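PDB 5DKV: ABC transporter substrate binding protein (Ribose) from Agrobacterium vitis, which probably binds sugars in the periplasm for an ABC transporter, and is seen here holding alpha-D-tagatopyranose in its binding pocket. Local coordinates for residues Q198-D203 with L229-G234; P66-V71 with N167-V172; N237-A242 with G246-V251. All blocks are in the same frame, centred on the assembly; numbering follows the deposited sequence.

Overall arrangement
Followed from the N terminus, the three contacts come in series, and none encloses or crosses another. Contact 2 comes first. It closes a loop of 95 residues and joins the loop before helix 70-81 to the loop after strand 161-167. Contact 1 then closes 25 residues, joining the end of strand 192-199 to the start of helix 229-241. Contact 3 is the most local, with three residues between its segments. It packs the far end of that same helix on strand 249-253 and the residue before it. Contacts 1 and 2 touch: Asn200 N lies 2.8 Å from Asn167 O, a probable hydrogen bond. Contact 3 stands apart, its centre about 25 Å from that of contact 2.

Contact 1. Residues Q198-D203 with L229-G234; sequences QFNDND and LFSGLG. With T6T (alpha-D-tagatopyranose), chain E.
Next to the tagatopyranose pocket, Asn200 and Asn202 meet Phe230 and Ser231 at the start of helix 229-241. Asn200 ND2 donates to Ser231 OG at 2.9 Å. The bond is almost straight, 177° at the hydrogen, and the hydroxyl oxygen lies in the amide plane. The other end of the same amide is also used. Asn200 OD1 accepts from Asn202 N at 2.8 Å, in the carbonyl plane, which makes an Asx turn. Asn200 CG sits between the backbone N and the carbonyl carbon (chi1 54°), folding the amide back over its own turn. Both ends of the amide are thus held, which fixes its flip.

Asn202 packs on Phe230. Its OD1 comes 3.4 Å from Phe230 CD2, and the amide and ring planes stand 77° apart. Phe230 CB also rests 3.5 Å from Asn202 O. The polar partner of Asn202 OD1 is Asn228 ND2, while Ser231 OG is bonded to Asn228 OD1. Asn228 belongs to the ligand pocket, so Asn202 and Ser231 act as its second shell, and Asn200 holds Ser231 in turn.

The sugar lies close by. Leu229 CB is 3.2 Å from O1 of the tagatopyranose, and the Phe230 ring approaches its C1 obliquely. The type I' turn from Asn200 to Asp203, after strand 192-199, and the first turn of helix 229-241 both lie beside the sugar cleft, consistent with the type I periplasmic binding protein fold.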
loop_
_atom_site.group_PDB
_atom_site.type_symbol
_atom_site.label_atom_id
_atom_site.label_comp_id
_atom_site.label_asym_id
_atom_site.label_seq_id
_atom_site.Cartn_x
_atom_site.Cartn_y
_atom_site.Cartn_z
ATOM N N GLN A 198 -2.991 -17.513 -0.274
ATOM C CA GLN A 198 -2.945 -17.630 -1.731
ATOM C C GLN A 198 -2.258 -16.409 -2.324
ATOM O O GLN A 198 -2.697 -15.283 -2.102
ATOM C CB GLN A 198 -4.357 -17.747 -2.292
ATOM C CG GLN A 198 -5.144 -18.908 -1.743
ATOM C CD GLN A 198 -4.525 -20.218 -2.129
ATOM O OE1 GLN A 198 -4.405 -20.533 -3.320
ATOM N NE2 GLN A 198 -4.101 -20.989 -1.131
ATOM N N PHE A 199 -1.190 -16.629 -3.084
ATOM C CA PHE A 199 -0.415 -15.529 -3.643
ATOM C C PHE A 199 -0.745 -15.345 -5.104
ATOM O O PHE A 199 -0.682 -16.291 -5.869
ATOM C CB PHE A 199 1.088 -15.769 -3.474
ATOM C CG PHE A 199 1.553 -15.679 -2.038
ATOM C CD1 PHE A 199 1.674 -14.450 -1.437
ATOM C CD2 PHE A 199 1.854 -16.816 -1.302
ATOM C CE1 PHE A 199 2.092 -14.337 -0.111
ATOM C CE2 PHE A 199 2.267 -16.712 0.033
ATOM C CZ PHE A 199 2.387 -15.479 0.619
ATOM N N ASN A 200 -1.123 -14.129 -5.482
ATOM C CA ASN A 200 -1.625 -13.875 -6.838
ATOM C C ASN A 200 -0.684 -13.063 -7.729
ATOM O O ASN A 200 -1.017 -12.777 -8.878
ATOM C CB ASN A 200 -2.966 -13.150 -6.777
ATOM C CG ASN A 200 -2.912 -11.862 -5.922
ATOM O OD1 ASN A 200 -2.073 -11.003 -6.135
ATOM N ND2 ASN A 200 -3.805 -11.753 -4.944
ATOM N N ASP A 201 0.486 -12.715 -7.212
ATOM C CA ASP A 201 1.471 -11.923 -7.956
ATOM C C ASP A 201 0.922 -10.568 -8.462
ATOM O O ASP A 201 1.320 -10.061 -9.525
ATOM C CB ASP A 201 2.008 -12.743 -9.137
ATOM C CG ASP A 201 3.375 -12.276 -9.594
ATOM O OD1 ASP A 201 3.671 -12.398 -10.800
ATOM O OD2 ASP A 201 4.160 -11.789 -8.750
ATOM N N ASN A 202 0.011 -10.007 -7.677
ATOM C CA ASN A 202 -0.650 -8.726 -7.915
ATOM C C ASN A 202 -1.693 -8.746 -9.032
ATOM O O ASN A 202 -2.087 -7.700 -9.527
ATOM C CB ASN A 202 0.367 -7.623 -8.184
ATOM C CG ASN A 202 0.048 -6.331 -7.437
ATOM O OD1 ASN A 202 -0.637 -6.333 -6.415
ATOM N ND2 ASN A 202 0.558 -5.221 -7.945
ATOM N N ASP A 203 -2.185 -9.933 -9.373
ATOM C CA ASP A 203 -3.125 -10.087 -10.479
ATOM C C ASP A 203 -4.502 -10.432 -9.940
ATOM O O ASP A 203 -4.701 -11.503 -9.339
ATOM C CB ASP A 203 -2.628 -11.174 -11.438
ATOM C CG ASP A 203 -3.413 -11.208 -12.734
ATOM O OD1 ASP A 203 -4.516 -11.769 -12.738
ATOM O OD2 ASP A 203 -2.911 -10.689 -13.750
ATOM N N LEU A 229 -5.026 -3.796 -2.848
ATOM C CA LEU A 229 -6.080 -3.447 -3.797
ATOM C C LEU A 229 -6.469 -4.601 -4.712
ATOM O O LEU A 229 -7.648 -5.019 -4.759
ATOM C CB LEU A 229 -5.625 -2.264 -4.638
ATOM C CG LEU A 229 -6.692 -1.523 -5.430
ATOM C CD1 LEU A 229 -6.251 -0.083 -5.703
ATOM C CD2 LEU A 229 -7.021 -2.210 -6.738
ATOM N N PHE A 230 -5.473 -5.139 -5.403
ATOM C CA PHE A 230 -5.721 -6.143 -6.443
ATOM C C PHE A 230 -6.191 -7.459 -5.825
ATOM O O PHE A 230 -7.068 -8.122 -6.363
ATOM C CB PHE A 230 -4.465 -6.303 -7.304
ATOM C CG PHE A 230 -4.104 -5.038 -8.006
ATOM C CD1 PHE A 230 -4.858 -4.615 -9.081
ATOM C CD2 PHE A 230 -3.068 -4.240 -7.570
ATOM C CE1 PHE A 230 -4.566 -3.423 -9.719
ATOM C CE2 PHE A 230 -2.794 -3.037 -8.208
ATOM C CZ PHE A 230 -3.535 -2.644 -9.274
ATOM N N SER A 231 -5.657 -7.805 -4.661
ATOM C CA SER A 231 -6.019 -9.042 -3.984
ATOM C C SER A 231 -7.477 -8.975 -3.544
ATOM O O SER A 231 -8.242 -9.912 -3.710
ATOM C CB SER A 231 -5.138 -9.260 -2.765
ATOM O OG SER A 231 -3.773 -9.441 -3.141
ATOM N N GLY A 232 -7.842 -7.847 -2.945
ATOM C CA GLY A 232 -9.207 -7.654 -2.505
ATOM C C GLY A 232 -10.217 -7.590 -3.643
ATOM O O GLY A 232 -11.312 -8.154 -3.546
ATOM N N LEU A 233 -9.867 -6.883 -4.709
ATOM C CA LEU A 233 -10.726 -6.775 -5.881
ATOM C C LEU A 233 -10.942 -8.144 -6.522
ATOM O O LEU A 233 -12.081 -8.548 -6.782
ATOM C CB LEU A 233 -10.107 -5.791 -6.881
ATOM C CG LEU A 233 -10.820 -5.598 -8.210
ATOM C CD1 LEU A 233 -12.270 -5.191 -7.967
ATOM C CD2 LEU A 233 -10.060 -4.556 -9.052
ATOM N N GLY A 234 -9.853 -8.863 -6.764
ATOM C CA GLY A 234 -9.945 -10.182 -7.369
ATOM C C GLY A 234 -10.713 -11.162 -6.511
ATOM O O GLY A 234 -11.528 -11.943 -7.006
HETATM O O3 T6T E . -1.628 -1.700 -1.150
HETATM C C3 T6T E . -0.938 -0.737 -1.935
HETATM C C4 T6T E . 0.423 -0.579 -1.409
HETATM O O4 T6T E . 0.352 -0.079 -0.023
HETATM C C5 T6T E . 1.152 -1.849 -1.472
HETATM O O5 T6T E . 2.525 -1.692 -1.075
HETATM C C6 T6T E . 1.224 -2.391 -2.890
HETATM O O6 T6T E . -0.126 -2.505 -3.429
HETATM C C2 T6T E . -0.836 -1.240 -3.387
HETATM O O2 T6T E . -0.168 -0.249 -4.131
HETATM C C1 T6T E . -2.127 -1.586 -4.016
HETATM O O1 T6T E . -2.991 -0.497 -4.078
#

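Contact 2. Residues P66-V71 with N167-V172; sequences PDFNPV and NVKPGV
At chi1 -167° Phe68 carries its ring on the side opposite the backbone N, and this swings the ring out toward Val172. Val172 has CG1 in the corresponding position (chi1 177°) with CG2 beside the backbone N, so both methyls can face the ring. The two side chains approach from opposite directions. Phe68 CZ is 4.0 Å from Val172 CG1, and Phe68 CE1 is 4.1 Å from Val172 CG2. Both methyls come at the CE1-CZ end of the ring, obliquely.

Lys169 reaches the same ring from another side. Its chain bends at chi2 and chi3, which brings NZ to the ring edge, near the ring plane. Lys169 NZ lies 3.4 Å from Phe68 O, close to the backbone as well as to the ring. Lys169 CE, just before NZ, packs on Asp201 OD2 at 3.4 Å.

Each segment is braced from within. Asn69 is the N-cap of helix 70-81: its OD1 accepts from Val71 N at 3.0 Å, with the donor above the carbonyl plane. The other end of that amide, Asn69 ND2, donates to Asp67 OD2 at 3.0 Å, and Asp67 OD1 is bonded to Thr72 OG1. In the other segment, a type II turn runs from Lys169 to Val172, with Gly171 at a positive phi. Val172 then stands right before helix 173-186.

The Phe68 side chain is also about 4 Å from the bound tagatopyranose. Across the cleft, then, the meeting is chiefly apolar and small, with one lysine ammonium beside it. Such a light seal beside the sugar is consistent with lobes that close over ligand and reopen, as in relatives.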
loop_
_atom_site.group_PDB
_atom_site.type_symbol
_atom_site.label_atom_id
_atom_site.label_comp_id
_atom_site.label_asym_id
_atom_site.label_seq_id
_atom_site.Cartn_x
_atom_site.Cartn_y
_atom_site.Cartn_z
ATOM N N PRO A 66 5.135 -0.189 -15.264
ATOM C CA PRO A 66 3.755 -0.682 -15.323
ATOM C C PRO A 66 3.519 -1.953 -14.523
ATOM O O PRO A 66 2.386 -2.432 -14.527
ATOM C CB PRO A 66 3.548 -0.945 -16.815
ATOM C CG PRO A 66 4.906 -1.318 -17.303
ATOM C CD PRO A 66 5.889 -0.521 -16.489
ATOM N N ASP A 67 4.558 -2.501 -13.889
ATOM C CA ASP A 67 4.413 -3.635 -12.977
ATOM C C ASP A 67 5.269 -3.432 -11.721
ATOM O O ASP A 67 6.292 -2.751 -11.753
ATOM C CB ASP A 67 4.766 -4.970 -13.670
ATOM C CG ASP A 67 6.162 -4.990 -14.300
ATOM O OD1 ASP A 67 6.702 -3.920 -14.646
ATOM O OD2 ASP A 67 6.693 -6.116 -14.479
ATOM N N PHE A 68 4.806 -4.005 -10.614
ATOM C CA PHE A 68 5.480 -3.952 -9.311
ATOM C C PHE A 68 6.599 -4.977 -9.365
ATOM O O PHE A 68 6.389 -6.172 -9.119
ATOM C CB PHE A 68 4.473 -4.234 -8.181
ATOM C CG PHE A 68 4.969 -3.919 -6.799
ATOM C CD1 PHE A 68 5.785 -4.803 -6.115
ATOM C CD2 PHE A 68 4.596 -2.749 -6.177
ATOM C CE1 PHE A 68 6.220 -4.515 -4.826
ATOM C CE2 PHE A 68 5.029 -2.450 -4.895
ATOM C CZ PHE A 68 5.848 -3.325 -4.223
ATOM N N ASN A 69 7.780 -4.519 -9.762
ATOM C CA ASN A 69 8.828 -5.415 -10.196
ATOM C C ASN A 69 10.165 -4.699 -10.195
ATOM O O ASN A 69 10.326 -3.717 -10.922
ATOM C CB ASN A 69 8.452 -5.940 -11.599
ATOM C CG ASN A 69 9.513 -6.820 -12.237
ATOM O OD1 ASN A 69 10.507 -7.211 -11.624
ATOM N ND2 ASN A 69 9.300 -7.129 -13.515
ATOM N N PRO A 70 11.129 -5.161 -9.378
ATOM C CA PRO A 70 12.405 -4.436 -9.382
ATOM C C PRO A 70 13.149 -4.452 -10.711
ATOM O O PRO A 70 13.947 -3.549 -10.945
ATOM C CB PRO A 70 13.221 -5.150 -8.294
ATOM C CG PRO A 70 12.644 -6.523 -8.234
ATOM C CD PRO A 70 11.166 -6.321 -8.464
ATOM N N VAL A 71 12.911 -5.446 -11.560
ATOM C CA VAL A 71 13.613 -5.508 -12.829
ATOM C C VAL A 71 13.228 -4.308 -13.704
ATOM O O VAL A 71 14.088 -3.730 -14.379
ATOM C CB VAL A 71 13.321 -6.835 -13.552
ATOM C CG1 VAL A 71 13.960 -6.897 -14.954
ATOM C CG2 VAL A 71 13.808 -8.036 -12.710
ATOM N N ASN A 167 -3.014 -12.664 -1.008
ATOM C CA ASN A 167 -1.875 -11.759 -0.960
ATOM C C ASN A 167 -1.092 -11.737 -2.257
ATOM O O ASN A 167 -1.390 -12.485 -3.201
ATOM C CB ASN A 167 -0.961 -12.156 0.197
ATOM C CG ASN A 167 -0.247 -10.986 0.809
ATOM O OD1 ASN A 167 -0.225 -9.890 0.251
ATOM N ND2 ASN A 167 0.326 -11.207 1.976
ATOM N N VAL A 168 -0.099 -10.859 -2.315
ATOM C CA VAL A 168 0.610 -10.598 -3.560
ATOM C C VAL A 168 1.712 -11.622 -3.812
ATOM O O VAL A 168 1.588 -12.490 -4.686
ATOM C CB VAL A 168 1.202 -9.161 -3.536
ATOM C CG1 VAL A 168 1.947 -8.862 -4.820
ATOM C CG2 VAL A 168 0.095 -8.152 -3.360
ATOM N N LYS A 169 2.774 -11.527 -3.021
ATOM C CA LYS A 169 3.970 -12.337 -3.211
ATOM C C LYS A 169 4.792 -12.233 -1.935
ATOM O O LYS A 169 4.879 -11.146 -1.380
ATOM C CB LYS A 169 4.705 -11.823 -4.465
ATOM C CG LYS A 169 6.179 -11.518 -4.393
ATOM C CD LYS A 169 6.531 -10.202 -5.110
ATOM C CE LYS A 169 6.166 -10.170 -6.580
ATOM N NZ LYS A 169 6.775 -8.969 -7.252
ATOM N N PRO A 170 5.385 -13.348 -1.461
ATOM C CA PRO A 170 6.277 -13.207 -0.298
ATOM C C PRO A 170 7.355 -12.156 -0.527
ATOM O O PRO A 170 7.880 -12.043 -1.635
ATOM C CB PRO A 170 6.920 -14.586 -0.160
ATOM C CG PRO A 170 6.007 -15.528 -0.881
ATOM C CD PRO A 170 5.355 -14.721 -1.982
ATOM N N GLY A 171 7.686 -11.403 0.520
ATOM C CA GLY A 171 8.776 -10.454 0.443
ATOM C C GLY A 171 8.415 -9.007 0.170
ATOM O O GLY A 171 9.270 -8.125 0.296
ATOM N N VAL A 172 7.169 -8.740 -0.208
ATOM C CA VAL A 172 6.728 -7.368 -0.382
ATOM C C VAL A 172 6.533 -6.803 1.018
ATOM O O VAL A 172 5.781 -7.360 1.780
ATOM C CB VAL A 172 5.413 -7.267 -1.174
ATOM C CG1 VAL A 172 4.955 -5.806 -1.262
ATOM C CG2 VAL A 172 5.582 -7.898 -2.562
#

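Contact 3. Residues N237-A242 with G246-V251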
loop_
_atom_site.group_PDB
_atom_site.type_symbol
_atom_site.label_atom_id
_atom_site.label_comp_id
_atom_site.label_asym_id
_atom_site.label_seq_id
_atom_site.Cartn_x
_atom_site.Cartn_y
_atom_site.Cartn_z
ATOM N N ASN A 237 -14.307 -10.305 -6.717
ATOM C CA ASN A 237 -14.811 -10.749 -8.027
ATOM C C ASN A 237 -15.014 -12.255 -8.101
ATOM O O ASN A 237 -15.966 -12.731 -8.705
ATOM C CB ASN A 237 -13.876 -10.308 -9.153
ATOM C CG ASN A 237 -13.962 -8.815 -9.408
ATOM O OD1 ASN A 237 -14.931 -8.180 -9.009
ATOM N ND2 ASN A 237 -12.954 -8.248 -10.053
ATOM N N GLY A 238 -14.118 -13.007 -7.482
ATOM C CA GLY A 238 -14.265 -14.448 -7.425
ATOM C C GLY A 238 -15.496 -14.880 -6.637
ATOM O O GLY A 238 -16.237 -15.764 -7.066
ATOM N N VAL A 239 -15.714 -14.254 -5.485
ATOM C CA VAL A 239 -16.882 -14.545 -4.672
ATOM C C VAL A 239 -18.173 -14.256 -5.453
ATOM O O VAL A 239 -19.108 -15.057 -5.439
ATOM C CB VAL A 239 -16.858 -13.735 -3.358
ATOM C CG1 VAL A 239 -18.198 -13.836 -2.625
ATOM C CG2 VAL A 239 -15.736 -14.194 -2.472
ATOM N N GLN A 240 -18.221 -13.117 -6.134
ATOM C CA GLN A 240 -19.392 -12.764 -6.936
ATOM C C GLN A 240 -19.624 -13.812 -8.053
ATOM O O GLN A 240 -20.745 -14.287 -8.247
ATOM C CB GLN A 240 -19.222 -11.351 -7.516
ATOM C CG GLN A 240 -20.357 -10.867 -8.380
ATOM C CD GLN A 240 -21.556 -10.385 -7.585
ATOM O OE1 GLN A 240 -21.492 -9.363 -6.897
ATOM N NE2 GLN A 240 -22.668 -11.104 -7.699
ATOM N N GLN A 241 -18.555 -14.221 -8.729
ATOM C CA GLN A 241 -18.671 -15.134 -9.873
ATOM C C GLN A 241 -19.103 -16.524 -9.405
ATOM O O GLN A 241 -19.768 -17.269 -10.141
ATOM C CB GLN A 241 -17.353 -15.218 -10.636
ATOM C CG GLN A 241 -17.357 -16.201 -11.822
ATOM C CD GLN A 241 -18.260 -15.778 -12.965
ATOM O OE1 GLN A 241 -17.844 -15.032 -13.846
ATOM N NE2 GLN A 241 -19.503 -16.252 -12.955
ATOM N N ALA A 242 -18.732 -16.860 -8.174
ATOM C CA ALA A 242 -19.122 -18.124 -7.565
ATOM C C ALA A 242 -20.562 -18.125 -7.068
ATOM O O ALA A 242 -21.048 -19.146 -6.587
ATOM C CB ALA A 242 -18.197 -18.452 -6.417
ATOM N N GLY A 246 -22.097 -11.976 -0.191
ATOM C CA GLY A 246 -22.732 -11.856 1.110
ATOM C C GLY A 246 -22.628 -13.089 2.000
ATOM O O GLY A 246 -22.864 -13.024 3.205
ATOM N N THR A 247 -22.309 -14.225 1.402
ATOM C CA THR A 247 -22.129 -15.474 2.144
ATOM C C THR A 247 -20.669 -15.677 2.538
ATOM O O THR A 247 -20.357 -15.957 3.695
ATOM C CB THR A 247 -22.616 -16.658 1.321
ATOM O OG1 THR A 247 -24.003 -16.455 1.021
ATOM C CG2 THR A 247 -22.438 -17.968 2.089
ATOM N N ILE A 248 -19.776 -15.556 1.567
ATOM C CA ILE A 248 -18.348 -15.512 1.858
ATOM C C ILE A 248 -18.018 -14.054 2.110
ATOM O O ILE A 248 -18.126 -13.249 1.202
ATOM C CB ILE A 248 -17.486 -16.065 0.718
ATOM C CG1 ILE A 248 -17.804 -17.542 0.431
ATOM C CG2 ILE A 248 -16.015 -15.924 1.044
ATOM C CD1 ILE A 248 -17.159 -18.065 -0.878
ATOM N N LYS A 249 -17.595 -13.734 3.335
ATOM C CA LYS A 249 -17.403 -12.341 3.731
ATOM C C LYS A 249 -16.060 -11.900 3.182
ATOM O O LYS A 249 -15.100 -12.676 3.160
ATOM C CB LYS A 249 -17.442 -12.175 5.251
ATOM C CG LYS A 249 -18.729 -12.688 5.918
ATOM C CD LYS A 249 -19.965 -12.005 5.372
ATOM C CE LYS A 249 -21.230 -12.419 6.162
ATOM N NZ LYS A 249 -22.458 -11.776 5.614
ATOM N N VAL A 250 -15.981 -10.645 2.756
ATOM C CA VAL A 250 -14.740 -10.109 2.221
ATOM C C VAL A 250 -14.340 -8.846 2.945
ATOM O O VAL A 250 -15.152 -7.930 3.134
ATOM C CB VAL A 250 -14.859 -9.806 0.714
ATOM C CG1 VAL A 250 -13.542 -9.202 0.154
ATOM C CG2 VAL A 250 -15.265 -11.056 -0.060
ATOM N N VAL A 251 -13.077 -8.817 3.373
ATOM C CA VAL A 251 -12.447 -7.604 3.857
ATOM C C VAL A 251 -11.338 -7.316 2.873
ATOM O O VAL A 251 -10.482 -8.149 2.618
ATOM C CB VAL A 251 -11.893 -7.725 5.308
ATOM C CG1 VAL A 251 -11.090 -6.494 5.697
ATOM C CG2 VAL A 251 -13.033 -7.921 6.272
#
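Lys249 NZ donates to Gly246 O at 2.7 Å, tilted 23° from the carbonyl plane. The bond stays within residues 246-251 and ties the lysine back to the turn leading into strand 249-253. Neither residue makes the crossing to the helix. That falls to Val239, which meets Ile248 and Val250.

Val239 projects from helix 229-241 with CG2 beside its backbone N and CG1 on the far side from that N (chi1 169°). The two methyls divide the work. Val239 CG2 meets two neighbours, 3.9 Å from Ile248 CG2 and 4.0 Å from Val250 CG2. Val239 CG1 lies over the backbone instead, 3.9 Å from Ile248 O, and it is 4.1 Å from Ile248 CB. The valine thus spans both the side chain and the carbonyl of Ile248. Val250 runs antiparallel past Val239, and only the CG2 methyls of the two come within contact distance.

The directions alternate along residues 248-250. Ile248 and Val250 point at the helix, while Lys249 points away and packs on Leu153 and Ala156 of helix 142-156. The sheet is in this way covered on both faces. Leu211 of helix 204-217 and Leu267 add to the cover of Val239, and Tyr215 touches Ile248. Strand 249-253 itself is paired through backbone bonds such as Val251 with Val224 and Val250 with Asp269.

All of this belongs to the beta-alpha-beta unit of strand 223-226, helix 229-241 and strand 249-253. No hydrogen bond links the two segments, and all three touching residues are buried. The join rests on branched apolar side chains, so burial rather than directed bonds holds this end of the helix to the strand and the residue before it.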